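Local coordinates for protein methylmalonate-semialdehyde dehydrogenase (Oceanimonas doudoroffii, PDB 4ZZ7) that probably catalyses the NAD-dependent, CoA-acylating oxidation of methylmalonate semialdehyde, as a tetrameric member of the aldehyde dehydrogenase family, at residues A[411-416]-A[456-461]; A[251-256]-A[407-412]; A[247-252]-A[463-468]; A[158-163]-A[224-229]. One frame throughout, in Å; residues are numbered along the deposited sequence.

Contact 1 (A[411-416]-A[456-461]). With NAD (nicotinamide-adenine-dinucleotide), chain M.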
# COMPACT_ATOMS: atom_id res chain seq x y z
N TYR A 411 -15.55 -22.32 17.87
CA TYR A 411 -15.04 -20.96 17.71
C TYR A 411 -13.51 -20.84 17.51
O TYR A 411 -12.73 -21.72 17.87
CB TYR A 411 -15.45 -20.13 18.92
CG TYR A 411 -16.94 -20.13 19.23
CD1 TYR A 411 -17.91 -19.86 18.23
CD2 TYR A 411 -17.40 -20.39 20.51
CE1 TYR A 411 -19.28 -19.87 18.53
CE2 TYR A 411 -18.76 -20.39 20.81
CZ TYR A 411 -19.69 -20.13 19.82
OH TYR A 411 -21.02 -20.11 20.14
N GLY A 412 -13.10 -19.72 16.92
CA GLY A 412 -11.69 -19.37 16.79
C GLY A 412 -11.51 -17.85 16.74
O GLY A 412 -10.83 -17.34 15.85
N ASN A 413 -12.12 -17.15 17.69
CA ASN A 413 -12.15 -15.68 17.69
C ASN A 413 -10.80 -15.15 18.11
O ASN A 413 -10.13 -14.50 17.32
CB ASN A 413 -13.26 -15.12 18.58
CG ASN A 413 -13.82 -13.78 18.08
OD1 ASN A 413 -13.73 -13.46 16.91
ND2 ASN A 413 -14.44 -13.02 18.97
N GLY A 414 -10.37 -15.48 19.33
CA GLY A 414 -9.12 -14.97 19.89
C GLY A 414 -8.42 -15.98 20.79
O GLY A 414 -9.08 -16.80 21.42
N THR A 415 -7.10 -15.92 20.86
CA THR A 415 -6.32 -16.82 21.68
C THR A 415 -5.08 -16.12 22.18
O THR A 415 -4.70 -15.07 21.63
CB THR A 415 -5.87 -18.05 20.89
OG1 THR A 415 -5.27 -18.99 21.79
CG2 THR A 415 -4.86 -17.69 19.80
N CYS A 416 -4.43 -16.70 23.20
CA CYS A 416 -3.15 -16.19 23.74
C CYS A 416 -2.22 -17.34 24.10
O CYS A 416 -2.67 -18.44 24.36
CB CYS A 416 -3.36 -15.27 24.96
SG CYS A 416 -1.83 -14.85 25.93
N LYS A 456 -13.19 -19.54 11.67
CA LYS A 456 -14.16 -20.61 11.85
C LYS A 456 -15.59 -20.04 11.99
O LYS A 456 -16.03 -19.26 11.15
CB LYS A 456 -13.71 -21.53 12.99
CG LYS A 456 -12.37 -22.17 12.70
CD LYS A 456 -12.04 -23.27 13.68
CE LYS A 456 -11.88 -22.71 15.09
NZ LYS A 456 -11.08 -23.61 15.97
N ARG A 457 -16.28 -20.42 13.07
CA ARG A 457 -17.67 -20.08 13.28
C ARG A 457 -17.83 -18.75 13.99
O ARG A 457 -18.95 -18.26 14.15
CB ARG A 457 -18.32 -21.17 14.13
CG ARG A 457 -18.53 -22.51 13.42
CD ARG A 457 -19.93 -22.64 12.81
NE ARG A 457 -21.00 -22.69 13.81
CZ ARG A 457 -22.30 -22.53 13.56
NH1 ARG A 457 -22.75 -22.32 12.32
NH2 ARG A 457 -23.18 -22.59 14.55
N SER A 458 -16.72 -18.17 14.45
CA SER A 458 -16.74 -16.82 15.05
C SER A 458 -16.99 -15.65 14.05
O SER A 458 -17.23 -14.52 14.46
CB SER A 458 -15.44 -16.56 15.84
OG SER A 458 -15.25 -17.50 16.89
N LEU A 459 -16.91 -15.93 12.75
CA LEU A 459 -17.10 -14.92 11.72
C LEU A 459 -17.62 -15.48 10.39
O LEU A 459 -17.11 -16.47 9.85
CB LEU A 459 -15.77 -14.21 11.47
CG LEU A 459 -15.84 -12.95 10.60
CD1 LEU A 459 -14.82 -11.95 11.07
CD2 LEU A 459 -15.65 -13.24 9.12
N PHE A 460 -18.63 -14.80 9.85
CA PHE A 460 -19.15 -15.13 8.53
C PHE A 460 -18.84 -13.97 7.59
O PHE A 460 -19.24 -12.84 7.83
CB PHE A 460 -20.65 -15.42 8.58
CG PHE A 460 -21.03 -16.55 9.50
CD1 PHE A 460 -21.30 -16.31 10.83
CD2 PHE A 460 -21.13 -17.84 9.03
CE1 PHE A 460 -21.65 -17.35 11.69
CE2 PHE A 460 -21.48 -18.88 9.88
CZ PHE A 460 -21.74 -18.64 11.21
N GLY A 461 -18.09 -14.27 6.54
CA GLY A 461 -17.68 -13.30 5.53
C GLY A 461 -16.19 -13.40 5.20
O GLY A 461 -15.48 -14.30 5.68
PA NAD M . -27.36 -11.35 19.80
O1A NAD M . -28.69 -11.62 20.49
O2A NAD M . -26.63 -12.44 19.03
O5B NAD M . -27.58 -10.15 18.73
C5B NAD M . -27.47 -8.76 19.05
C4B NAD M . -28.26 -7.89 18.08
O4B NAD M . -29.03 -8.70 17.19
C3B NAD M . -29.26 -6.96 18.76
O3B NAD M . -29.19 -5.68 18.12
C2B NAD M . -30.62 -7.65 18.60
O2B NAD M . -31.77 -6.83 18.40
C1B NAD M . -30.44 -8.50 17.36
N9A NAD M . -31.16 -9.80 17.44
C8A NAD M . -31.26 -10.60 18.55
N7A NAD M . -31.97 -11.72 18.26
C5A NAD M . -32.35 -11.65 16.96
C6A NAD M . -33.13 -12.51 16.03
N6A NAD M . -33.65 -13.68 16.46
N1A NAD M . -33.30 -12.08 14.74
C2A NAD M . -32.77 -10.89 14.31
N3A NAD M . -32.05 -10.06 15.09
C4A NAD M . -31.81 -10.38 16.40
O3 NAD M . -26.31 -10.71 20.89
PN NAD M . -26.60 -10.11 22.39
O1N NAD M . -27.33 -8.77 22.32
O2N NAD M . -27.07 -11.18 23.38
O5D NAD M . -25.04 -9.84 22.70
C5D NAD M . -24.18 -10.92 23.08
C4D NAD M . -23.37 -11.56 21.94
O4D NAD M . -22.41 -10.69 21.31
C3D NAD M . -22.54 -12.75 22.47
O3D NAD M . -23.14 -14.00 22.09
C2D NAD M . -21.12 -12.60 21.90
O2D NAD M . -20.63 -13.82 21.35
C1D NAD M . -21.30 -11.50 20.86
N1N NAD M . -20.12 -10.69 20.59
C2N NAD M . -19.42 -10.99 19.49
C3N NAD M . -18.29 -10.26 19.15
C7N NAD M . -17.44 -10.58 17.95
O7N NAD M . -16.96 -11.69 17.72
N7N NAD M . -17.18 -9.56 17.14
C4N NAD M . -17.92 -9.18 19.95
C5N NAD M . -18.66 -8.87 21.08
C6N NAD M . -19.78 -9.65 21.38
O HOH W 1 -15.07 -12.41 14.94

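Contact 2 (A[251-256]-A[407-412])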
# COMPACT_ATOMS: atom_id res chain seq x y z
N GLY A 251 -19.85 -15.72 18.13
CA GLY A 251 -19.36 -16.06 19.47
C GLY A 251 -17.91 -16.46 19.56
O GLY A 251 -17.17 -16.43 18.57
N ALA A 252 -17.51 -16.85 20.77
CA ALA A 252 -16.10 -17.11 21.08
C ALA A 252 -15.87 -18.00 22.32
O ALA A 252 -16.65 -17.99 23.26
CB ALA A 252 -15.42 -15.78 21.27
N LYS A 253 -14.81 -18.79 22.27
CA LYS A 253 -14.26 -19.48 23.46
C LYS A 253 -12.73 -19.31 23.47
O LYS A 253 -11.98 -20.14 22.92
CB LYS A 253 -14.64 -20.97 23.52
CG LYS A 253 -15.63 -21.33 24.63
CD LYS A 253 -14.95 -21.55 25.98
CE LYS A 253 -15.94 -22.02 27.05
NZ LYS A 253 -16.69 -20.92 27.70
N ASN A 254 -12.28 -18.22 24.09
CA ASN A 254 -10.88 -17.83 23.95
C ASN A 254 -10.00 -18.59 24.92
O ASN A 254 -10.21 -18.52 26.12
CB ASN A 254 -10.73 -16.32 24.13
CG ASN A 254 -11.20 -15.51 22.90
OD1 ASN A 254 -10.75 -14.40 22.69
ND2 ASN A 254 -12.08 -16.06 22.10
N HIS A 255 -9.02 -19.32 24.39
CA HIS A 255 -8.10 -20.15 25.17
C HIS A 255 -6.74 -19.47 25.32
O HIS A 255 -6.27 -18.84 24.39
CB HIS A 255 -7.86 -21.49 24.47
CG HIS A 255 -9.02 -22.43 24.48
ND1 HIS A 255 -10.28 -22.08 24.03
CD2 HIS A 255 -9.11 -23.74 24.83
CE1 HIS A 255 -11.09 -23.12 24.12
NE2 HIS A 255 -10.40 -24.13 24.61
N ALA A 256 -6.12 -19.64 26.48
CA ALA A 256 -4.74 -19.22 26.72
C ALA A 256 -3.89 -20.41 27.15
O ALA A 256 -4.20 -21.07 28.15
CB ALA A 256 -4.68 -18.13 27.79
N ASP A 407 -7.93 -25.69 18.17
CA ASP A 407 -8.34 -25.87 16.76
C ASP A 407 -9.60 -26.73 16.63
O ASP A 407 -10.38 -26.55 15.70
CB ASP A 407 -7.24 -26.54 15.94
CG ASP A 407 -6.02 -25.67 15.75
OD1 ASP A 407 -6.16 -24.42 15.73
OD2 ASP A 407 -4.92 -26.24 15.64
N ALA A 408 -9.77 -27.69 17.54
CA ALA A 408 -10.96 -28.56 17.57
C ALA A 408 -12.23 -27.79 17.87
O ALA A 408 -13.29 -28.13 17.35
CB ALA A 408 -10.78 -29.68 18.59
N HIS A 409 -12.13 -26.75 18.70
CA HIS A 409 -13.30 -26.00 19.16
C HIS A 409 -14.10 -25.37 18.03
O HIS A 409 -13.58 -25.07 16.95
CB HIS A 409 -12.90 -24.91 20.17
CG HIS A 409 -13.99 -24.58 21.14
ND1 HIS A 409 -15.00 -23.70 20.84
CD2 HIS A 409 -14.26 -25.06 22.37
CE1 HIS A 409 -15.84 -23.63 21.85
NE2 HIS A 409 -15.42 -24.44 22.80
N GLU A 410 -15.39 -25.18 18.27
CA GLU A 410 -16.27 -24.56 17.29
C GLU A 410 -15.72 -23.19 16.87
O GLU A 410 -15.45 -22.95 15.67
CB GLU A 410 -17.70 -24.47 17.86
CG GLU A 410 -18.80 -24.10 16.86
CD GLU A 410 -20.15 -23.85 17.53
OE1 GLU A 410 -20.32 -24.27 18.72
OE2 GLU A 410 -21.04 -23.22 16.88
N TYR A 411 -15.55 -22.32 17.87
CA TYR A 411 -15.04 -20.96 17.71
C TYR A 411 -13.51 -20.84 17.51
O TYR A 411 -12.73 -21.72 17.87
CB TYR A 411 -15.45 -20.13 18.92
CG TYR A 411 -16.94 -20.13 19.23
CD1 TYR A 411 -17.91 -19.86 18.23
CD2 TYR A 411 -17.40 -20.39 20.51
CE1 TYR A 411 -19.28 -19.87 18.53
CE2 TYR A 411 -18.76 -20.39 20.81
CZ TYR A 411 -19.69 -20.13 19.82
OH TYR A 411 -21.02 -20.11 20.14
N GLY A 412 -13.10 -19.72 16.92
CA GLY A 412 -11.69 -19.37 16.79
C GLY A 412 -11.51 -17.85 16.74
O GLY A 412 -10.83 -17.34 15.85

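Contact 3 (A[247-252]-A[463-468]). With NAD (nicotinamide-adenine-dinucleotide), chain M.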
# COMPACT_ATOMS: atom_id res chain seq x y z
N GLN A 247 -21.11 -8.91 6.62
CA GLN A 247 -20.09 -9.42 7.54
C GLN A 247 -20.81 -9.65 8.87
O GLN A 247 -21.41 -8.73 9.43
CB GLN A 247 -18.88 -8.45 7.68
CG GLN A 247 -19.23 -7.04 8.20
CD GLN A 247 -18.10 -5.99 8.21
OE1 GLN A 247 -18.35 -4.83 8.56
NE2 GLN A 247 -16.87 -6.39 7.86
N ALA A 248 -20.79 -10.88 9.36
CA ALA A 248 -21.42 -11.18 10.61
C ALA A 248 -20.43 -11.84 11.54
O ALA A 248 -19.93 -12.93 11.28
CB ALA A 248 -22.59 -12.09 10.39
N LEU A 249 -20.16 -11.17 12.65
CA LEU A 249 -19.26 -11.67 13.68
C LEU A 249 -20.07 -12.29 14.80
O LEU A 249 -21.14 -11.80 15.15
CB LEU A 249 -18.39 -10.53 14.20
CG LEU A 249 -17.26 -10.11 13.26
CD1 LEU A 249 -17.79 -9.39 12.05
CD2 LEU A 249 -16.26 -9.22 13.97
N GLY A 250 -19.51 -13.34 15.39
CA GLY A 250 -20.25 -14.29 16.22
C GLY A 250 -19.62 -14.53 17.58
O GLY A 250 -18.93 -13.68 18.12
N GLY A 251 -19.85 -15.72 18.13
CA GLY A 251 -19.36 -16.06 19.47
C GLY A 251 -17.91 -16.46 19.56
O GLY A 251 -17.17 -16.43 18.57
N ALA A 252 -17.51 -16.85 20.77
CA ALA A 252 -16.10 -17.11 21.08
C ALA A 252 -15.87 -18.00 22.32
O ALA A 252 -16.65 -17.99 23.26
CB ALA A 252 -15.42 -15.78 21.27
N LEU A 463 -14.37 -10.03 4.83
CA LEU A 463 -13.80 -8.77 5.27
C LEU A 463 -14.16 -8.55 6.72
O LEU A 463 -15.33 -8.66 7.10
CB LEU A 463 -14.34 -7.60 4.45
CG LEU A 463 -13.85 -7.58 3.02
CD1 LEU A 463 -14.66 -6.58 2.22
CD2 LEU A 463 -12.37 -7.23 2.96
N HIS A 464 -13.17 -8.22 7.53
CA HIS A 464 -13.34 -8.14 8.96
C HIS A 464 -13.81 -6.79 9.43
O HIS A 464 -14.02 -5.91 8.63
CB HIS A 464 -12.04 -8.58 9.60
CG HIS A 464 -11.74 -10.01 9.32
ND1 HIS A 464 -10.74 -10.71 9.96
CD2 HIS A 464 -12.34 -10.90 8.48
CE1 HIS A 464 -10.73 -11.96 9.52
NE2 HIS A 464 -11.69 -12.09 8.63
N ALA A 465 -14.04 -6.68 10.73
CA ALA A 465 -14.59 -5.47 11.35
C ALA A 465 -13.55 -4.40 11.53
O ALA A 465 -12.38 -4.69 11.82
CB ALA A 465 -15.25 -5.79 12.69
N TYR A 466 -14.03 -3.16 11.30
CA TYR A 466 -13.32 -1.88 11.44
C TYR A 466 -12.01 -1.87 10.70
O TYR A 466 -11.76 -2.77 9.93
CB TYR A 466 -13.27 -1.38 12.91
CG TYR A 466 -12.47 -2.12 13.98
CD1 TYR A 466 -11.14 -1.85 14.17
CD2 TYR A 466 -13.08 -2.96 14.90
CE1 TYR A 466 -10.41 -2.45 15.19
CE2 TYR A 466 -12.37 -3.55 15.92
CZ TYR A 466 -11.02 -3.30 16.06
OH TYR A 466 -10.26 -3.88 17.06
N GLY A 467 -11.20 -0.85 10.86
CA GLY A 467 -9.85 -0.85 10.28
C GLY A 467 -9.84 -0.78 8.77
O GLY A 467 -10.79 -0.25 8.20
N PRO A 468 -8.79 -1.35 8.12
CA PRO A 468 -8.71 -1.33 6.65
C PRO A 468 -9.80 -2.11 5.92
O PRO A 468 -10.29 -1.68 4.86
CB PRO A 468 -7.36 -1.98 6.37
CG PRO A 468 -6.58 -1.76 7.62
CD PRO A 468 -7.59 -2.02 8.69
PA NAD M . -27.36 -11.35 19.80
O1A NAD M . -28.69 -11.62 20.49
O2A NAD M . -26.63 -12.44 19.03
O5B NAD M . -27.58 -10.15 18.73
C5B NAD M . -27.47 -8.76 19.05
C4B NAD M . -28.26 -7.89 18.08
O4B NAD M . -29.03 -8.70 17.19
C3B NAD M . -29.26 -6.96 18.76
O3B NAD M . -29.19 -5.68 18.12
C2B NAD M . -30.62 -7.65 18.60
O2B NAD M . -31.77 -6.83 18.40
C1B NAD M . -30.44 -8.50 17.36
N9A NAD M . -31.16 -9.80 17.44
C8A NAD M . -31.26 -10.60 18.55
N7A NAD M . -31.97 -11.72 18.26
C5A NAD M . -32.35 -11.65 16.96
C6A NAD M . -33.13 -12.51 16.03
N6A NAD M . -33.65 -13.68 16.46
N1A NAD M . -33.30 -12.08 14.74
C2A NAD M . -32.77 -10.89 14.31
N3A NAD M . -32.05 -10.06 15.09
C4A NAD M . -31.81 -10.38 16.40
O3 NAD M . -26.31 -10.71 20.89
PN NAD M . -26.60 -10.11 22.39
O1N NAD M . -27.33 -8.77 22.32
O2N NAD M . -27.07 -11.18 23.38
O5D NAD M . -25.04 -9.84 22.70
C5D NAD M . -24.18 -10.92 23.08
C4D NAD M . -23.37 -11.56 21.94
O4D NAD M . -22.41 -10.69 21.31
C3D NAD M . -22.54 -12.75 22.47
O3D NAD M . -23.14 -14.00 22.09
C2D NAD M . -21.12 -12.60 21.90
O2D NAD M . -20.63 -13.82 21.35
C1D NAD M . -21.30 -11.50 20.86
N1N NAD M . -20.12 -10.69 20.59
C2N NAD M . -19.42 -10.99 19.49
C3N NAD M . -18.29 -10.26 19.15
C7N NAD M . -17.44 -10.58 17.95
O7N NAD M . -16.96 -11.69 17.72
N7N NAD M . -17.18 -9.56 17.14
C4N NAD M . -17.92 -9.18 19.95
C5N NAD M . -18.66 -8.87 21.08
C6N NAD M . -19.78 -9.65 21.38
O HOH W 2 -16.76 -2.83 10.09

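Contact 4 (A[158-163]-A[224-229]). With NAD (nicotinamide-adenine-dinucleotide), chain M.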
# COMPACT_ATOMS: atom_id res chain seq x y z
N PRO A 158 -20.82 -0.10 17.92
CA PRO A 158 -21.37 0.79 16.89
C PRO A 158 -20.33 1.71 16.24
O PRO A 158 -20.44 2.00 15.05
CB PRO A 158 -22.44 1.57 17.64
CG PRO A 158 -22.92 0.61 18.67
CD PRO A 158 -21.68 -0.14 19.11
N LEU A 159 -19.32 2.13 17.01
CA LEU A 159 -18.20 2.93 16.47
C LEU A 159 -17.28 2.10 15.57
O LEU A 159 -16.51 2.63 14.78
CB LEU A 159 -17.43 3.60 17.59
CG LEU A 159 -18.22 4.70 18.31
CD1 LEU A 159 -17.54 5.05 19.64
CD2 LEU A 159 -18.47 5.95 17.43
N TRP A 160 -17.37 0.80 15.67
CA TRP A 160 -16.75 -0.05 14.67
C TRP A 160 -17.27 0.23 13.28
O TRP A 160 -16.54 0.11 12.30
CB TRP A 160 -17.01 -1.53 14.99
CG TRP A 160 -16.19 -2.06 16.13
CD1 TRP A 160 -15.38 -1.36 16.97
CD2 TRP A 160 -16.11 -3.42 16.54
NE1 TRP A 160 -14.78 -2.21 17.87
CE2 TRP A 160 -15.22 -3.48 17.63
CE3 TRP A 160 -16.69 -4.60 16.09
CZ2 TRP A 160 -14.90 -4.65 18.27
CZ3 TRP A 160 -16.38 -5.76 16.71
CH2 TRP A 160 -15.49 -5.79 17.80
N MET A 161 -18.54 0.60 13.19
CA MET A 161 -19.26 0.57 11.92
C MET A 161 -19.47 1.93 11.28
O MET A 161 -18.97 2.20 10.19
CB MET A 161 -20.61 -0.12 12.14
CG MET A 161 -20.50 -1.55 12.64
SD MET A 161 -22.13 -2.29 12.87
CE MET A 161 -21.71 -3.78 13.79
N PHE A 162 -20.24 2.78 11.96
CA PHE A 162 -20.72 4.01 11.32
C PHE A 162 -19.74 5.16 11.14
O PHE A 162 -19.87 5.91 10.18
CB PHE A 162 -22.03 4.49 11.94
CG PHE A 162 -21.92 5.09 13.30
CD1 PHE A 162 -21.57 6.42 13.46
CD2 PHE A 162 -22.27 4.36 14.41
CE1 PHE A 162 -21.54 7.00 14.72
CE2 PHE A 162 -22.23 4.92 15.67
CZ PHE A 162 -21.87 6.24 15.83
N PRO A 163 -18.76 5.33 12.04
CA PRO A 163 -17.74 6.31 11.70
C PRO A 163 -17.15 6.01 10.32
O PRO A 163 -17.21 6.85 9.44
CB PRO A 163 -16.70 6.15 12.82
CG PRO A 163 -17.51 5.71 13.97
CD PRO A 163 -18.54 4.78 13.39
N SER A 224 -23.50 -4.87 8.39
CA SER A 224 -22.49 -5.22 9.42
C SER A 224 -23.17 -5.71 10.70
O SER A 224 -23.81 -4.93 11.41
CB SER A 224 -21.61 -4.01 9.77
OG SER A 224 -20.70 -3.69 8.73
N PHE A 225 -23.03 -7.01 10.99
CA PHE A 225 -23.60 -7.59 12.21
C PHE A 225 -22.51 -8.00 13.13
O PHE A 225 -21.52 -8.57 12.68
CB PHE A 225 -24.46 -8.84 11.94
CG PHE A 225 -24.99 -9.49 13.20
CD1 PHE A 225 -26.09 -8.99 13.84
CD2 PHE A 225 -24.35 -10.60 13.76
CE1 PHE A 225 -26.56 -9.57 15.00
CE2 PHE A 225 -24.82 -11.18 14.93
CZ PHE A 225 -25.92 -10.67 15.55
N VAL A 226 -22.71 -7.73 14.42
CA VAL A 226 -21.86 -8.21 15.52
C VAL A 226 -22.81 -8.77 16.58
O VAL A 226 -23.75 -8.11 16.99
CB VAL A 226 -20.98 -7.07 16.10
CG1 VAL A 226 -20.22 -7.53 17.33
CG2 VAL A 226 -19.99 -6.61 15.06
N GLY A 227 -22.57 -10.00 17.01
CA GLY A 227 -23.42 -10.64 18.01
C GLY A 227 -23.11 -12.12 18.15
O GLY A 227 -21.97 -12.54 17.95
N SER A 228 -24.12 -12.90 18.54
CA SER A 228 -23.99 -14.36 18.72
C SER A 228 -23.88 -15.12 17.39
O SER A 228 -24.37 -14.66 16.35
CB SER A 228 -25.16 -14.92 19.53
OG SER A 228 -26.36 -14.82 18.78
N THR A 229 -23.26 -16.30 17.44
CA THR A 229 -23.08 -17.11 16.23
C THR A 229 -24.42 -17.50 15.62
O THR A 229 -24.61 -17.32 14.40
CB THR A 229 -22.18 -18.34 16.48
OG1 THR A 229 -20.84 -17.90 16.74
CG2 THR A 229 -22.12 -19.24 15.27
PA NAD M . -27.36 -11.35 19.80
O1A NAD M . -28.69 -11.62 20.49
O2A NAD M . -26.63 -12.44 19.03
O5B NAD M . -27.58 -10.15 18.73
C5B NAD M . -27.47 -8.76 19.05
C4B NAD M . -28.26 -7.89 18.08
O4B NAD M . -29.03 -8.70 17.19
C3B NAD M . -29.26 -6.96 18.76
O3B NAD M . -29.19 -5.68 18.12
C2B NAD M . -30.62 -7.65 18.60
O2B NAD M . -31.77 -6.83 18.40
C1B NAD M . -30.44 -8.50 17.36
N9A NAD M . -31.16 -9.80 17.44
C8A NAD M . -31.26 -10.60 18.55
N7A NAD M . -31.97 -11.72 18.26
C5A NAD M . -32.35 -11.65 16.96
C6A NAD M . -33.13 -12.51 16.03
N6A NAD M . -33.65 -13.68 16.46
N1A NAD M . -33.30 -12.08 14.74
C2A NAD M . -32.77 -10.89 14.31
N3A NAD M . -32.05 -10.06 15.09
C4A NAD M . -31.81 -10.38 16.40
O3 NAD M . -26.31 -10.71 20.89
PN NAD M . -26.60 -10.11 22.39
O1N NAD M . -27.33 -8.77 22.32
O2N NAD M . -27.07 -11.18 23.38
O5D NAD M . -25.04 -9.84 22.70
C5D NAD M . -24.18 -10.92 23.08
C4D NAD M . -23.37 -11.56 21.94
O4D NAD M . -22.41 -10.69 21.31
C3D NAD M . -22.54 -12.75 22.47
O3D NAD M . -23.14 -14.00 22.09
C2D NAD M . -21.12 -12.60 21.90
O2D NAD M . -20.63 -13.82 21.35
C1D NAD M . -21.30 -11.50 20.86
N1N NAD M . -20.12 -10.69 20.59
C2N NAD M . -19.42 -10.99 19.49
C3N NAD M . -18.29 -10.26 19.15
C7N NAD M . -17.44 -10.58 17.95
O7N NAD M . -16.96 -11.69 17.72
N7N NAD M . -17.18 -9.56 17.14
C4N NAD M . -17.92 -9.18 19.95
C5N NAD M . -18.66 -8.87 21.08
C6N NAD M . -19.78 -9.65 21.38

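Contact 1 (A[411-416]-A[456-461])
S458 reaches in between Y411 and N413, its OG turned anti to its own carbonyl carbon (chi1 -60°) and thereby aimed at the backbone of residues 411-413. G412 N donates to S458 OG over 3.1 Å, with an N-H...O angle of 148°. The same hydroxyl lies 3.3 Å from Y411 CB, set obliquely to the phenol ring, and is also hydrogen-bonded to G251 O. K456 brings CE to 3.1 Å from Y411 O, and its NZ binds the carbonyls of D407 and H409. In the aldehyde dehydrogenase fold this is a junction between two sheets: strand 411-418 belongs to the one that also holds strand 254-258, whereas strand 459-460 is the last strand this chain gives to the NAD-binding sheet. N413 packs its CB 3.8 Å from S458 CB and carries its amide past it to the cofactor. N413 ND2 is hydrogen-bonded to C283 O and makes a weaker bond of 3.1 Å to NAD O7N. An alanine here would probably leave the carboxamide oxygen of NAD and the C283 carbonyl without this shared donor. A water sits 2.6 Å from N413 OD1 and 3.1 Å from S458 O.

Contact 2 (A[251-256]-A[407-412])
H255, which turns its CE1 corner to H409, donates from ND1 to K253 O over 2.8 Å; the oxygen lies in the imidazole plane, although the donor stands well above the plane of the carbonyl. The H255 NE2 is hydrogen-bonded to Y382 OH, and with both nitrogens engaged the ring is pinned in rotation. Its edge faces the flat side of H409 in an offset edge-to-face pair, centroids 5.7 Å apart and planes at 64°. K253 covers a face of H409 as well: its CB stands 3.7 Å from the centroid of the H409 ring, a CH-pi contact, before the lysine chain bends away at chi2. H409 is itself tied at NE2 to Y382 O and takes a weak bond from Y411 N at ND1. Y411 lays one ring face on the peptide linking G251 and A252, with A252 N 3.5 Å above the middle of the ring and G251 CA forming a CH-pi contact 4.2 Å from its centroid. An alanine in place of Y411 would probably leave the G251-A252 peptide without the ring that covers it. The contact lies where helix 399-408 has ended and strand 411-418 begins; this strand runs parallel to strand 254-258, whose other neighbour in the sheet is strand 286-292.

Contact 3 (A[247-252]-A[463-468])
Q247 and L463 bring their backbones closest, CA to CA 6.7 Å, where the extended residues 463-465 pass strand 245-249 on the way to helix 467-473. The Q247 side chain bridges the two segments. CG sits between the backbone N and the carbonyl carbon (chi1 59°), and beyond it the chain is fully extended, which carries the amide to the loop. Q247 NE2 donates to L463 O at 2.8 Å with an N-H...O angle of 145°, the oxygen lying in the amide plane of the glutamine while the donor stands above the carbonyl plane. A second, weak bond of 3.0 Å runs from Q247 NE2 to H464 O, so one nitrogen serves two successive carbonyls. OE1 is hydrogen-bonded to S224 OG and to a water 3.0 Å from Q247 OE1, which in turn accepts from Y466 N. With bonds at both ends, this buried amide has a fixed orientation. Nearer the cofactor the contact is apolar: L249 CD2 meets A465 CB at 3.8 Å. The same methyl lies 3.3 Å from NAD N7N, so that L249 is wedged between the loop and the carboxamide. L463 and H464 pack also on D462 and R477 of a second subunit. The arrangement belongs to the C-terminal end of a parallel strand in a Rossmann-like sheet, where the backbone opens onto the nicotinamide pocket.

Contact 4 (A[158-163]-A[224-229])
In the Rossmann-like NAD-binding part of the aldehyde dehydrogenase fold, helix 156-167 is the crossover of a beta-alpha-beta unit joining strands 144-148 and 171-175, and W160 and M161 on it pack against S224 and V226 of strand 220-226. The axes of helix 158-163 and strand 224-226 run antiparallel, at 176°, 9.6 Å apart. M161 has the largest share of the contact. Its chain is extended beyond CG and runs out over the strand, SD lying 3.6 Å from S224 CB and the terminal methyl CE 3.5 Å from V226 CG2. V226 splits its two methyls between protein and cofactor. With CG1 anti to the backbone N (chi1 174°), that branch lies 3.7 Å from NAD N7N, whereas CG2 takes M161 CE and, at 4.0 Å, W160 CE3. The side chains of W160 and V226 cross at about a right angle, and the rim of the indole comes to the carboxamide too, with NAD N7N near the ring plane. F225, pointing away from the helix, offers its ring edge to the adenosine ribose, CE1 lying 3.4 Å from NAD O4B. Past G227, S228 at the N-cap of helix 229-241 binds the adenosine phosphate: S228 N donates to NAD O2A at 2.6 Å with an N-H...O angle of 156°. Chemically, the contact places an apolar wall, V226 CG1 and the indole rim, beside the carboxamide nitrogen, with M161 packed behind V226, and a backbone donor at the phosphate, whose negative charge the N-terminal end of helix 229-241 would probably stabilise further.

All four contacts reach NAD, contact 2 only through G251, which it shares with contact 3. Contacts 3 and 4, centres 8 Å apart, lie on adjacent strands of the cofactor-binding sheet and are joined by the bond of Q247 OE1 to S224 OG, 2.6 Å. Contact 1 adds the next strand, with F460 N 2.7 Å from A248 O, and crosses to the other sheet, where contact 2 shares Y411 and G412 with it at a centre separation of 7 Å. Residues 251-252 end contact 3 and begin contact 2, so one chain passage links both sheets. T229 OG1 ties contact 4 to this passage, 2.8 Å from G251 N. At the carboxamide, contact 1 serves the oxygen and contacts 3 and 4 the nitrogen; the N413 side chain is about 4 Å from that of C283.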